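Local structure of pyrroline carboxylate reductase (Plasmodium falciparum, 2RCY) at residues 193-196 and 197-201; 212-216 and 217-221. The protein probably catalyses the NADPH-dependent reduction of pyrroline-5-carboxylate to proline, the last step of proline synthesis, and is seen here with NADP bound. All coordinates share one frame; numbering follows the deposited sequence. Where two conformers were deposited one is given.

Interaction 1. Residues 193-196 and 197-201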
loop_
_atom_site.group_PDB
_atom_site.type_symbol
_atom_site.label_atom_id
_atom_site.label_comp_id
_atom_site.label_asym_id
_atom_site.label_seq_id
_atom_site.Cartn_x
_atom_site.Cartn_y
_atom_site.Cartn_z
ATOM N N LEU A 193 33.650 3.916 11.326
ATOM C CA LEU A 193 33.418 2.662 12.041
ATOM C C LEU A 193 32.322 1.825 11.386
ATOM O O LEU A 193 32.482 0.615 11.219
ATOM C CB LEU A 193 33.082 2.927 13.514
ATOM C CG LEU A 193 32.715 1.730 14.399
ATOM C CD1 LEU A 193 33.929 0.854 14.697
ATOM C CD2 LEU A 193 32.074 2.213 15.684
ATOM N N SER A 194 31.217 2.477 11.019
ATOM C CA SER A 194 30.107 1.813 10.337
ATOM C C SER A 194 30.585 1.091 9.086
ATOM O O SER A 194 30.234 -0.066 8.867
ATOM C CB SER A 194 29.003 2.812 9.983
ATOM O OG SER A 194 28.368 3.302 11.149
ATOM N N LYS A 195 31.400 1.779 8.286
ATOM C CA LYS A 195 31.990 1.210 7.074
ATOM C C LYS A 195 32.855 -0.019 7.375
ATOM O O LYS A 195 32.726 -1.044 6.706
ATOM C CB LYS A 195 32.792 2.271 6.310
ATOM C CG LYS A 195 33.369 1.793 4.979
ATOM C CD LYS A 195 33.939 2.938 4.144
ATOM C CE LYS A 195 35.290 3.411 4.668
ATOM N NZ LYS A 195 35.855 4.500 3.817
ATOM N N ASN A 196 33.720 0.087 8.384
ATOM C CA ASN A 196 34.569 -1.033 8.805
ATOM C C ASN A 196 33.756 -2.252 9.227
ATOM O O ASN A 196 34.033 -3.373 8.796
ATOM C CB ASN A 196 35.502 -0.615 9.945
ATOM C CG ASN A 196 36.531 0.413 9.519
ATOM O OD1 ASN A 196 37.000 0.410 8.380
ATOM N ND2 ASN A 196 36.895 1.297 10.443
ATOM N N LEU A 197 32.753 -2.019 10.070
ATOM C CA LEU A 197 31.867 -3.077 10.550
ATOM C C LEU A 197 31.035 -3.710 9.437
ATOM O O LEU A 197 30.778 -4.908 9.470
ATOM C CB LEU A 197 30.953 -2.547 11.659
ATOM C CG LEU A 197 31.282 -2.886 13.117
ATOM C CD1 LEU A 197 32.712 -2.536 13.504
ATOM C CD2 LEU A 197 30.293 -2.197 14.044
ATOM N N VAL A 198 30.621 -2.905 8.462
ATOM C CA VAL A 198 29.839 -3.392 7.323
ATOM C C VAL A 198 30.695 -4.257 6.395
ATOM O O VAL A 198 30.329 -5.396 6.090
ATOM C CB VAL A 198 29.164 -2.225 6.541
ATOM C CG1 VAL A 198 28.652 -2.683 5.178
ATOM C CG2 VAL A 198 28.029 -1.632 7.356
ATOM N N LEU A 199 31.837 -3.719 5.969
ATOM C CA LEU A 199 32.728 -4.412 5.040
ATOM C C LEU A 199 33.266 -5.731 5.596
ATOM O O LEU A 199 33.396 -6.709 4.857
ATOM C CB LEU A 199 33.886 -3.502 4.615
ATOM C CG LEU A 199 33.571 -2.229 3.820
ATOM C CD1 LEU A 199 34.846 -1.447 3.563
ATOM C CD2 LEU A 199 32.850 -2.528 2.509
ATOM N N GLN A 200 33.562 -5.753 6.895
ATOM C CA GLN A 200 34.062 -6.955 7.561
ATOM C C GLN A 200 32.957 -7.991 7.779
ATOM O O GLN A 200 33.215 -9.195 7.769
ATOM C CB GLN A 200 34.753 -6.590 8.884
ATOM C CG GLN A 200 35.454 -7.748 9.611
ATOM C CD GLN A 200 36.412 -8.539 8.728
ATOM O OE1 GLN A 200 37.057 -7.992 7.831
ATOM N NE2 GLN A 200 36.511 -9.839 8.987
ATOM N N THR A 201 31.730 -7.510 7.969
ATOM C CA THR A 201 30.566 -8.382 8.123
ATOM C C THR A 201 30.220 -9.078 6.805
ATOM O O THR A 201 29.866 -10.258 6.796
ATOM C CB THR A 201 29.345 -7.604 8.666
ATOM O OG1 THR A 201 29.666 -7.050 9.947
ATOM C CG2 THR A 201 28.143 -8.512 8.819
#
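Leu-193 and Leu-197, one helical turn apart, meet through single methyl groups: CD1 of Leu-193 lies 3.8 Å from CD1 of Leu-197, the two side chains slanting across each other. Leu-193 brings its branch there with CG anti to the backbone N (chi1 176°), whereas Leu-197 holds a chi1 of -102°, away from the staggered positions. On another side of the helix Lys-195 and Leu-199 run alongside, pointing the same way; CG of Lys-195 rests 3.8 Å from CD1 of Leu-199, so it is the aliphatic root of the lysine that packs, and the chain bends further out, at chi3. CG2 of Val-198 lies off the oxygen end of the Ser-194 carbonyl, 3.1 Å from O.

Beneath these side chains run four successive i to i+4 backbone bonds of an alpha helix. Leu-197 N reaches Leu-193 O at 2.9 Å in a nearly straight bond, and Gln-200 N binds Asn-196 O at a longer 3.1 Å. One residue on, Thr-201 N binds Leu-197 O at 3.2 Å; Thr-201 OG1 is modelled 2.5 Å from that same Leu-197 O, too short to be taken at face value.

Further out, Ser-194 OG bonds to Ser-190 O, tying the start of helix 191-211 to the residue before it, while Val-198 packs on Ile-177 and Leu-180 of helix 169-186. Leu-193 and Leu-197 lie on Ile-154 and His-152 of a second subunit, where Gln-200 NE2 also makes weak bonds to backbone carbonyls. The chemistry is thus that of a helix buried between its own chain and a partner: backbone polarity is largely spent within the helix, and the leucine pair presents an apolar surface to the partner chain.

Interaction 2. Residues 212-216 and 217-221; sequences SDQPV and QQLKD
Gln-214 and Gln-218 bring their amides together without a hydrogen bond: NE2 of Gln-214 stands 2.8 Å from OE1 of Gln-218, but the angle is too poor for a bond; the side chains cross at about a right angle, with amide planes 52° apart. Gln-218 NE2 lies beside the proline ring, 3.5 Å from Pro-215 CD, its chain extended with CG anti to the backbone N (chi1 -163°). CD2 of Leu-219 sits against the loop, 3.5 Å from Ser-212 OG, and also touches OE1 of Gln-214. That serine hydroxyl accepts from Gln-214 N at 3.0 Å, an ST turn that shapes the chain after helix 191-211.

Pro-215 is the N-cap of helix 216-223; its O takes Leu-219 N at 3.1 Å and, weakly, Gln-218 N. Gln-217 bends back at chi2, which sets OE1 3.4 Å from Val-216 CG2. Its NE2 bonds to Asp-221 of a third subunit, and Leu-219 packs on Tyr-174 of a second. Gln-217 OE1 is thus buried against carbon without a polar partner, so the polar hold of this side chain comes from its NE2, across the subunit boundary.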
loop_
_atom_site.group_PDB
_atom_site.type_symbol
_atom_site.label_atom_id
_atom_site.label_comp_id
_atom_site.label_asym_id
_atom_site.label_seq_id
_atom_site.Cartn_x
_atom_site.Cartn_y
_atom_site.Cartn_z
ATOM N N SER A 212 31.620 -23.279 3.726
ATOM C CA SER A 212 30.672 -24.167 4.398
ATOM C C SER A 212 29.971 -25.116 3.433
ATOM O O SER A 212 29.728 -24.775 2.272
ATOM C CB SER A 212 29.634 -23.363 5.188
ATOM O OG SER A 212 28.672 -24.214 5.787
ATOM N N ASP A 213 29.662 -26.309 3.937
ATOM C CA ASP A 213 28.910 -27.320 3.198
ATOM C C ASP A 213 27.410 -27.052 3.298
ATOM O O ASP A 213 26.615 -27.580 2.516
ATOM C CB ASP A 213 29.237 -28.724 3.725
ATOM C CG ASP A 213 28.954 -28.880 5.216
ATOM O OD1 ASP A 213 29.436 -28.047 6.017
ATOM O OD2 ASP A 213 28.256 -29.847 5.588
ATOM N N GLN A 214 27.035 -26.233 4.279
ATOM C CA GLN A 214 25.650 -25.825 4.495
ATOM C C GLN A 214 25.239 -24.781 3.452
ATOM O O GLN A 214 26.060 -23.947 3.059
ATOM C CB GLN A 214 25.480 -25.241 5.905
ATOM C CG GLN A 214 25.855 -26.187 7.043
ATOM C CD GLN A 214 25.831 -25.517 8.412
ATOM O OE1 GLN A 214 26.110 -24.323 8.544
ATOM N NE2 GLN A 214 25.502 -26.290 9.440
ATOM N N PRO A 215 23.971 -24.826 2.995
ATOM C CA PRO A 215 23.456 -23.798 2.085
ATOM C C PRO A 215 23.301 -22.434 2.766
ATOM O O PRO A 215 23.308 -22.355 4.000
ATOM C CB PRO A 215 22.089 -24.351 1.671
ATOM C CG PRO A 215 21.688 -25.244 2.784
ATOM C CD PRO A 215 22.957 -25.855 3.290
ATOM N N VAL A 216 23.165 -21.379 1.961
ATOM C CA VAL A 216 23.037 -19.998 2.461
ATOM C C VAL A 216 21.925 -19.802 3.491
ATOM O O VAL A 216 22.088 -19.036 4.441
ATOM C CB VAL A 216 22.829 -18.963 1.317
ATOM C CG1 VAL A 216 24.135 -18.651 0.631
ATOM C CG2 VAL A 216 21.783 -19.439 0.307
ATOM N N GLN A 217 20.806 -20.492 3.292
ATOM C CA GLN A 217 19.635 -20.342 4.150
ATOM C C GLN A 217 19.849 -20.970 5.525
ATOM O O GLN A 217 19.333 -20.468 6.527
ATOM C CB GLN A 217 18.389 -20.932 3.487
ATOM C CG GLN A 217 18.116 -20.434 2.071
ATOM C CD GLN A 217 18.645 -21.371 0.995
ATOM O OE1 GLN A 217 19.700 -21.991 1.151
ATOM N NE2 GLN A 217 17.907 -21.479 -0.106
ATOM N N GLN A 218 20.604 -22.068 5.565
ATOM C CA GLN A 218 20.962 -22.714 6.825
ATOM C C GLN A 218 21.964 -21.864 7.597
ATOM O O GLN A 218 21.894 -21.777 8.823
ATOM C CB GLN A 218 21.527 -24.114 6.593
ATOM C CG GLN A 218 21.529 -24.976 7.850
ATOM C CD GLN A 218 22.242 -26.301 7.672
ATOM O OE1 GLN A 218 22.911 -26.779 8.586
ATOM N NE2 GLN A 218 22.099 -26.903 6.496
ATOM N N LEU A 219 22.888 -21.240 6.870
ATOM C CA LEU A 219 23.852 -20.320 7.461
ATOM C C LEU A 219 23.141 -19.111 8.061
ATOM O O LEU A 219 23.559 -18.583 9.094
ATOM C CB LEU A 219 24.887 -19.873 6.420
ATOM C CG LEU A 219 25.840 -20.926 5.844
ATOM C CD1 LEU A 219 26.583 -20.375 4.642
ATOM C CD2 LEU A 219 26.825 -21.430 6.890
ATOM N N LYS A 220 22.062 -18.690 7.401
ATOM C CA LYS A 220 21.201 -17.612 7.877
ATOM C C LYS A 220 20.443 -18.036 9.134
ATOM O O LYS A 220 20.307 -17.252 10.077
ATOM C CB LYS A 220 20.207 -17.222 6.782
ATOM C CG LYS A 220 19.416 -15.946 7.056
ATOM C CD LYS A 220 17.923 -16.154 6.812
ATOM C CE LYS A 220 17.634 -16.699 5.427
ATOM N NZ LYS A 220 16.210 -17.080 5.276
ATOM N N ASP A 221 19.952 -19.275 9.132
ATOM C CA ASP A 221 19.223 -19.845 10.266
ATOM C C ASP A 221 20.080 -19.918 11.525
ATOM O O ASP A 221 19.595 -19.636 12.625
ATOM C CB ASP A 221 18.690 -21.239 9.918
ATOM C CG ASP A 221 17.448 -21.200 9.035
ATOM O OD1 ASP A 221 17.001 -20.098 8.648
ATOM O OD2 ASP A 221 16.914 -22.284 8.727
#

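Interaction 1 precedes interaction 2 along the chain, and their centres lie 22 Å apart, with nearest atoms about 11 Å apart and no touch. The first lies near the start of helix 191-211; the second begins where that helix ends and leads into helix 216-223, so the long helix carries the chain from one to the other. Val-216 and Leu-219 pack back on its Val-209. Both belong to the dimerisation region of the family and touch the second subunit, and interaction 2 reaches further chains as well. Helix 216-223 includes Asn-222, an NADP-binding residue, which places the second contact beside a cofactor site as well as at subunit boundaries.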